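Local atomic coordinates of tetratricopeptide repeat domain protein (Salinibacter ruber, PDB entry 3MA5), a protein that is of unknown function but, as a tetratricopeptide repeat domain built from antiparallel helices, probably serves as a scaffold for binding other proteins. Residues 29-34 and 45-50; 5-10 and 35-40; 59-64 and 85-90. All coordinates share one frame; numbering follows the deposited sequence.

Contact 1. Residues 29-34 and 45-50; sequences LFEELV and YHLGKL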
# COMPACT_ATOMS: atom_id res chain seq x y z
N LEU A 29 9.46 2.39 5.42
CA LEU A 29 8.54 3.50 5.66
C LEU A 29 7.07 3.08 5.54
O LEU A 29 6.27 3.36 6.44
CB LEU A 29 8.83 4.64 4.68
CG LEU A 29 10.14 5.42 4.85
CD1 LEU A 29 10.37 6.30 3.64
CD2 LEU A 29 10.10 6.25 6.12
N PHE A 30 6.72 2.41 4.45
CA PHE A 30 5.33 1.99 4.24
C PHE A 30 4.76 1.16 5.39
O PHE A 30 3.65 1.44 5.86
CB PHE A 30 5.19 1.21 2.92
CG PHE A 30 5.10 2.08 1.71
CD1 PHE A 30 4.38 3.28 1.73
CD2 PHE A 30 5.73 1.71 0.52
CE1 PHE A 30 4.28 4.08 0.59
CE2 PHE A 30 5.64 2.50 -0.62
CZ PHE A 30 4.91 3.69 -0.59
N GLU A 31 5.50 0.15 5.82
CA GLU A 31 5.05 -0.74 6.89
C GLU A 31 4.85 0.01 8.18
O GLU A 31 3.88 -0.24 8.91
CB GLU A 31 6.07 -1.86 7.12
CG GLU A 31 5.63 -3.22 6.58
CD GLU A 31 6.81 -4.15 6.36
OE1 GLU A 31 7.74 -4.12 7.19
OE2 GLU A 31 6.81 -4.93 5.37
N GLU A 32 5.76 0.94 8.44
CA GLU A 32 5.76 1.79 9.62
C GLU A 32 4.48 2.64 9.61
O GLU A 32 3.71 2.67 10.58
CB GLU A 32 7.00 2.65 9.55
CG GLU A 32 7.24 3.60 10.67
CD GLU A 32 8.35 4.57 10.29
OE1 GLU A 32 8.16 5.28 9.27
OE2 GLU A 32 9.40 4.61 10.97
N LEU A 33 4.28 3.33 8.49
CA LEU A 33 3.11 4.17 8.27
C LEU A 33 1.83 3.43 8.49
O LEU A 33 0.89 3.96 9.04
CB LEU A 33 3.08 4.65 6.83
CG LEU A 33 3.59 6.03 6.49
CD1 LEU A 33 3.46 6.20 5.00
CD2 LEU A 33 2.78 7.07 7.23
N VAL A 34 1.79 2.20 8.03
CA VAL A 34 0.58 1.41 8.17
C VAL A 34 0.22 1.10 9.62
O VAL A 34 -0.96 0.89 9.94
CB VAL A 34 0.69 0.13 7.33
CG1 VAL A 34 -0.25 -0.93 7.84
CG2 VAL A 34 0.31 0.46 5.89
N TYR A 45 -2.03 0.77 -1.12
CA TYR A 45 -1.86 0.35 -2.51
C TYR A 45 -0.39 0.13 -2.90
O TYR A 45 -0.05 -0.84 -3.57
CB TYR A 45 -2.53 1.36 -3.44
CG TYR A 45 -2.23 1.14 -4.89
CD1 TYR A 45 -1.07 1.64 -5.47
CD2 TYR A 45 -3.08 0.36 -5.68
CE1 TYR A 45 -0.75 1.37 -6.81
CE2 TYR A 45 -2.77 0.08 -7.02
CZ TYR A 45 -1.60 0.58 -7.58
OH TYR A 45 -1.28 0.31 -8.89
N HIS A 46 0.48 1.04 -2.49
CA HIS A 46 1.87 0.90 -2.82
C HIS A 46 2.55 -0.21 -2.03
O HIS A 46 3.49 -0.82 -2.53
CB HIS A 46 2.60 2.23 -2.61
CG HIS A 46 2.10 3.33 -3.49
ND1 HIS A 46 2.06 3.23 -4.86
CD2 HIS A 46 1.52 4.52 -3.19
CE1 HIS A 46 1.48 4.30 -5.37
NE2 HIS A 46 1.14 5.10 -4.37
N LEU A 47 2.10 -0.47 -0.81
CA LEU A 47 2.71 -1.50 0.02
C LEU A 47 2.42 -2.86 -0.58
O LEU A 47 3.31 -3.70 -0.67
CB LEU A 47 2.16 -1.46 1.44
CG LEU A 47 2.82 -2.43 2.42
CD1 LEU A 47 4.32 -2.36 2.26
CD2 LEU A 47 2.40 -2.09 3.84
N GLY A 48 1.18 -3.06 -0.99
CA GLY A 48 0.79 -4.32 -1.56
C GLY A 48 1.44 -4.56 -2.89
O GLY A 48 1.80 -5.68 -3.23
N LYS A 49 1.58 -3.50 -3.67
CA LYS A 49 2.20 -3.62 -4.99
C LYS A 49 3.67 -3.95 -4.79
O LYS A 49 4.31 -4.53 -5.65
CB LYS A 49 2.01 -2.33 -5.78
CG LYS A 49 0.65 -2.19 -6.44
CD LYS A 49 0.65 -2.88 -7.80
CE LYS A 49 -0.75 -3.23 -8.29
NZ LYS A 49 -0.71 -3.77 -9.68
N LEU A 50 4.19 -3.59 -3.62
CA LEU A 50 5.59 -3.83 -3.29
C LEU A 50 5.75 -5.25 -2.80
O LEU A 50 6.76 -5.91 -3.11
CB LEU A 50 6.05 -2.88 -2.21
CG LEU A 50 7.55 -2.68 -2.01
CD1 LEU A 50 8.22 -2.38 -3.36
CD2 LEU A 50 7.79 -1.54 -1.05
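F30 reaches from helix 23-36 across to H46, L47 and L50 of helix 42-53, and its atoms can be followed from one partner to the next. At the root, F30 CB lies 3.7 Å from L47 CD1. CG stands anti to the carbonyl carbon (chi1 -80°), beside the backbone N; the backbone N of L47 lies over one face of the ring. Near the ring plane, at the edge, F30 CD2 meets L50 CD2 at 4.2 Å. Further out the ring comes up against the root of H46: F30 CE2 is 3.6 Å from H46 CB, and the tip atom F30 CZ is 3.4 Å from the same CB. The imidazole itself is slid aside; the two ring planes are within 20° of parallel, but with centroids 6.0 Å apart they barely overlap. The short helix segments run 133° apart in direction, their axes 9.8 Å apart at closest approach, as where the second helix of one TPR motif packs on the first helix of the next; the two helices fall in successive predicted repeats. Beside the phenylalanine, L47 sends its CD2 to V34 CG2 at 3.9 Å and past the CA and CG of E31, whose carboxylate OE2 is hydrogen-bonded to Y51 OH. The F30 side chain also touches A14 of helix 7-19 and T43. An alanine in place of F30 would probably leave H46 CB and L50 CD2 without their aromatic partner and open a gap between the helices, though CB could still touch L47.

Contact 2. Residues 5-10 and 35-40; sequences EDPFTR and ETDPDY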
# COMPACT_ATOMS: atom_id res chain seq x y z
N GLU A 5 8.26 13.77 10.18
CA GLU A 5 7.52 12.63 10.81
C GLU A 5 6.01 12.73 10.57
O GLU A 5 5.20 12.18 11.32
CB GLU A 5 7.82 12.58 12.32
N ASP A 6 5.65 13.44 9.49
CA ASP A 6 4.26 13.65 9.11
C ASP A 6 3.78 12.63 8.06
O ASP A 6 4.49 12.36 7.09
CB ASP A 6 4.10 15.07 8.57
CG ASP A 6 2.68 15.39 8.18
OD1 ASP A 6 1.78 15.23 9.04
OD2 ASP A 6 2.47 15.80 7.02
N PRO A 7 2.58 12.07 8.25
CA PRO A 7 2.01 11.08 7.32
C PRO A 7 2.34 11.36 5.86
O PRO A 7 3.04 10.56 5.22
CB PRO A 7 0.52 11.17 7.61
CG PRO A 7 0.51 11.34 9.08
CD PRO A 7 1.64 12.33 9.36
N PHE A 8 1.86 12.47 5.31
CA PHE A 8 2.17 12.74 3.92
C PHE A 8 3.67 12.90 3.69
O PHE A 8 4.20 12.40 2.71
CB PHE A 8 1.47 14.00 3.40
CG PHE A 8 1.86 14.36 1.98
CD1 PHE A 8 1.39 13.61 0.90
CD2 PHE A 8 2.79 15.36 1.73
CE1 PHE A 8 1.83 13.86 -0.40
CE2 PHE A 8 3.24 15.62 0.44
CZ PHE A 8 2.77 14.86 -0.63
N THR A 9 4.36 13.60 4.58
CA THR A 9 5.78 13.81 4.36
C THR A 9 6.50 12.49 4.09
O THR A 9 7.09 12.32 3.02
CB THR A 9 6.42 14.56 5.56
OG1 THR A 9 5.96 15.92 5.56
CG2 THR A 9 7.94 14.56 5.46
N ARG A 10 6.44 11.54 5.02
CA ARG A 10 7.11 10.26 4.80
C ARG A 10 6.44 9.42 3.72
O ARG A 10 7.10 8.62 3.06
CB ARG A 10 7.25 9.45 6.11
CG ARG A 10 6.24 9.74 7.19
CD ARG A 10 6.91 9.61 8.54
NE ARG A 10 6.48 8.42 9.26
CZ ARG A 10 5.28 8.29 9.81
NH1 ARG A 10 4.40 9.27 9.72
NH2 ARG A 10 4.97 7.17 10.45
N GLU A 35 1.20 1.08 10.51
CA GLU A 35 0.90 0.79 11.90
C GLU A 35 0.82 2.05 12.76
O GLU A 35 0.08 2.08 13.74
CB GLU A 35 1.91 -0.22 12.48
CG GLU A 35 3.37 0.07 12.21
CD GLU A 35 4.26 -1.17 12.37
OE1 GLU A 35 3.71 -2.28 12.61
OE2 GLU A 35 5.51 -1.04 12.26
N THR A 36 1.54 3.10 12.38
CA THR A 36 1.49 4.35 13.12
C THR A 36 0.21 5.11 12.76
O THR A 36 -0.53 5.53 13.63
CB THR A 36 2.72 5.26 12.85
OG1 THR A 36 2.85 5.52 11.45
CG2 THR A 36 3.98 4.59 13.37
N ASP A 37 -0.04 5.26 11.47
CA ASP A 37 -1.22 5.94 10.95
C ASP A 37 -1.98 4.94 10.08
O ASP A 37 -1.94 5.03 8.85
CB ASP A 37 -0.79 7.14 10.10
CG ASP A 37 0.12 8.06 10.83
OD1 ASP A 37 -0.37 8.99 11.49
OD2 ASP A 37 1.34 7.84 10.77
N PRO A 38 -2.67 3.98 10.71
CA PRO A 38 -3.42 2.97 9.96
C PRO A 38 -4.56 3.45 9.07
O PRO A 38 -4.88 2.78 8.09
CB PRO A 38 -3.89 2.01 11.04
CG PRO A 38 -4.05 2.88 12.20
CD PRO A 38 -2.84 3.78 12.15
N ASP A 39 -5.18 4.59 9.37
CA ASP A 39 -6.26 5.03 8.49
C ASP A 39 -5.88 6.12 7.48
O ASP A 39 -6.69 6.99 7.16
CB ASP A 39 -7.54 5.44 9.24
CG ASP A 39 -7.36 5.53 10.73
OD1 ASP A 39 -6.30 6.03 11.17
OD2 ASP A 39 -8.29 5.13 11.46
N TYR A 40 -4.64 6.05 7.01
CA TYR A 40 -4.12 6.93 5.97
C TYR A 40 -4.09 5.96 4.78
O TYR A 40 -3.13 5.22 4.59
CB TYR A 40 -2.69 7.37 6.30
CG TYR A 40 -2.13 8.33 5.29
CD1 TYR A 40 -2.24 9.70 5.47
CD2 TYR A 40 -1.54 7.86 4.12
CE1 TYR A 40 -1.78 10.59 4.51
CE2 TYR A 40 -1.07 8.74 3.15
CZ TYR A 40 -1.19 10.11 3.36
OH TYR A 40 -0.74 11.01 2.42
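P7 and D37 bring the two backbones nearest, CA to CA 7.1 Å, where helix 7-19 begins just after the N-cap residue D6 and where the chain leaves helix 23-36 for a type I turn from D37 to Y40. Two neighbouring atoms of the P7 ring do the touching. Its CG approaches D37 OD1 at 3.5 Å, the two side chains crossing at about a right angle, while its CB lies 3.8 Å from CD1 of the Y40 ring. Y40 has CG anti to its backbone N (chi1 -177°), and its hydroxyl lies at the edge of the F8 ring, in plane, with OH 3.7 Å from F8 CD1. One turn beyond P7, R10, bent at chi2 and chi3, meets T36 tip to tip. R10 NH2 donates to T36 OG1 at 2.9 Å, a bent bond (137° at the hydrogen) that lies close to the guanidinium plane. R10 NH1 forms a rather long salt bridge with D37 OD2, 3.5 Å apart, the guanidinium and carboxylate planes turned 64° against each other. The T36 hydroxyl is also hydrogen-bonded to the carbonyl O of E32, one turn back, which ties the guanidinium's partner to the last turn of its helix. P38 follows D37 at the place where TPR motifs commonly carry a proline closing the second helix; the contact thus joins the beginning and the end of the first predicted repeat, across the mouth of its antiparallel helical hairpin.

Contact 3. Residues 59-64 and 85-90; sequences DAIDTY and DAKLKA
The Y64 ring carries the methyl of A86 on one face and the backbone O of A60, from its own helix, on the other. A86 CB makes a CH-pi contact, 3.8 Å from the ring centroid and 15° off the normal, shifted somewhat toward the rim. At the edge, near the ring plane, A90 CB stands 4.3 Å from Y64 CE2. K87 comes in obliquely with its backbone, its CA 3.5 Å from Y64 CD2, and its side chain passes the root of the tyrosine, CB to CB 3.8 Å. I61, one turn earlier, adds its CD1 to A90 CB at 4.1 Å and its CG2 to K87 CG. K87 turns only at chi4, and its ammonium pairs with E91 of its own helix. The segments, 151° apart in direction and so nearly antiparallel, approach to 9.3 Å between axes, consistent with the small side chains of A86 and A90. Helix 77-91 thus covers the second helix of the second predicted TPR repeat, helix 57-74, which also touches helix 42-53, A60 on Y51 and E52, T63 on Y51 and Y64 on K49; the Y64 hydroxyl is hydrogen-bonded to E52.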
# COMPACT_ATOMS: atom_id res chain seq x y z
N ASP A 59 0.85 -11.65 1.23
CA ASP A 59 0.95 -10.52 2.16
C ASP A 59 0.36 -9.28 1.49
O ASP A 59 -0.25 -8.43 2.15
CB ASP A 59 2.42 -10.25 2.49
CG ASP A 59 2.99 -11.28 3.44
OD1 ASP A 59 2.45 -12.41 3.46
OD2 ASP A 59 3.97 -10.95 4.14
N ALA A 60 0.54 -9.18 0.19
CA ALA A 60 0.04 -8.05 -0.57
C ALA A 60 -1.48 -8.00 -0.51
O ALA A 60 -2.07 -6.93 -0.37
CB ALA A 60 0.51 -8.16 -2.02
N ILE A 61 -2.11 -9.17 -0.61
CA ILE A 61 -3.56 -9.28 -0.59
C ILE A 61 -4.19 -8.95 0.77
O ILE A 61 -5.31 -8.42 0.84
CB ILE A 61 -3.99 -10.69 -1.03
CG1 ILE A 61 -3.23 -11.07 -2.31
CG2 ILE A 61 -5.50 -10.74 -1.22
CD1 ILE A 61 -3.75 -12.29 -3.05
N ASP A 62 -3.49 -9.24 1.86
CA ASP A 62 -4.03 -8.93 3.17
C ASP A 62 -3.90 -7.44 3.35
O ASP A 62 -4.60 -6.85 4.18
CB ASP A 62 -3.26 -9.61 4.30
CG ASP A 62 -3.18 -11.12 4.13
OD1 ASP A 62 -4.21 -11.73 3.76
OD2 ASP A 62 -2.09 -11.68 4.39
N THR A 63 -3.00 -6.83 2.60
CA THR A 63 -2.81 -5.38 2.71
C THR A 63 -3.86 -4.68 1.84
O THR A 63 -4.47 -3.70 2.27
CB THR A 63 -1.37 -4.98 2.32
OG1 THR A 63 -0.45 -5.67 3.17
CG2 THR A 63 -1.16 -3.50 2.50
N TYR A 64 -4.10 -5.20 0.64
CA TYR A 64 -5.12 -4.60 -0.20
C TYR A 64 -6.45 -4.72 0.54
O TYR A 64 -7.30 -3.83 0.47
CB TYR A 64 -5.22 -5.33 -1.55
CG TYR A 64 -4.01 -5.17 -2.45
CD1 TYR A 64 -3.21 -4.04 -2.39
CD2 TYR A 64 -3.68 -6.15 -3.39
CE1 TYR A 64 -2.11 -3.88 -3.22
CE2 TYR A 64 -2.59 -5.99 -4.23
CZ TYR A 64 -1.81 -4.85 -4.14
OH TYR A 64 -0.70 -4.73 -4.95
N ASP A 85 -9.12 -3.08 -7.62
CA ASP A 85 -8.54 -3.53 -8.88
C ASP A 85 -7.26 -4.32 -8.66
O ASP A 85 -7.03 -5.36 -9.26
CB ASP A 85 -8.24 -2.32 -9.77
CG ASP A 85 -9.48 -1.81 -10.50
OD1 ASP A 85 -10.60 -2.24 -10.16
OD2 ASP A 85 -9.32 -0.96 -11.40
N ALA A 86 -6.43 -3.81 -7.77
CA ALA A 86 -5.16 -4.43 -7.46
C ALA A 86 -5.34 -5.81 -6.87
O ALA A 86 -4.70 -6.76 -7.29
CB ALA A 86 -4.38 -3.55 -6.50
N LYS A 87 -6.22 -5.89 -5.88
CA LYS A 87 -6.54 -7.13 -5.17
C LYS A 87 -7.02 -8.22 -6.13
O LYS A 87 -6.48 -9.32 -6.14
CB LYS A 87 -7.61 -6.84 -4.12
CG LYS A 87 -8.01 -7.98 -3.20
CD LYS A 87 -9.06 -7.50 -2.19
CE LYS A 87 -9.35 -8.53 -1.10
NZ LYS A 87 -10.05 -9.75 -1.61
N LEU A 88 -8.02 -7.90 -6.93
CA LEU A 88 -8.56 -8.85 -7.88
C LEU A 88 -7.55 -9.37 -8.89
O LEU A 88 -7.66 -10.51 -9.36
CB LEU A 88 -9.76 -8.23 -8.62
CG LEU A 88 -11.13 -8.55 -7.98
CD1 LEU A 88 -11.16 -8.14 -6.51
CD2 LEU A 88 -12.19 -7.83 -8.73
N LYS A 89 -6.55 -8.56 -9.22
CA LYS A 89 -5.55 -8.98 -10.19
C LYS A 89 -4.53 -9.89 -9.54
O LYS A 89 -4.09 -10.87 -10.12
CB LYS A 89 -4.90 -7.75 -10.80
CG LYS A 89 -3.81 -8.02 -11.81
CD LYS A 89 -3.25 -6.70 -12.30
CE LYS A 89 -2.01 -6.88 -13.15
NZ LYS A 89 -1.53 -5.55 -13.66
N ALA A 90 -4.16 -9.56 -8.31
CA ALA A 90 -3.20 -10.37 -7.57
C ALA A 90 -3.80 -11.77 -7.49
O ALA A 90 -3.12 -12.77 -7.74
CB ALA A 90 -2.99 -9.79 -6.15

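How the contacts relate
Contacts 1 and 2 share helix 23-36 and touch, their centres 11 Å apart: R10 of contact 2 packs its NH1 3.7 Å from L33 CD2, and its NE makes a long, weak ion pair with E32 OE1. Contacts 1 and 3 have centres 12 Å apart and meet through helix 42-53, where Y64 OH lies 3.2 Å from G48 O, a possible partner competing with E52 for the hydroxyl, and Y64 CE1 is 3.7 Å from Y45 O. Contacts 2 and 3 do not touch; their centres are 21 Å apart, on opposite sides of the chain's centre. Contact 2 lies within the first predicted repeat, contact 1 joins it to the second, and contact 3 joins the second to helix 77-91.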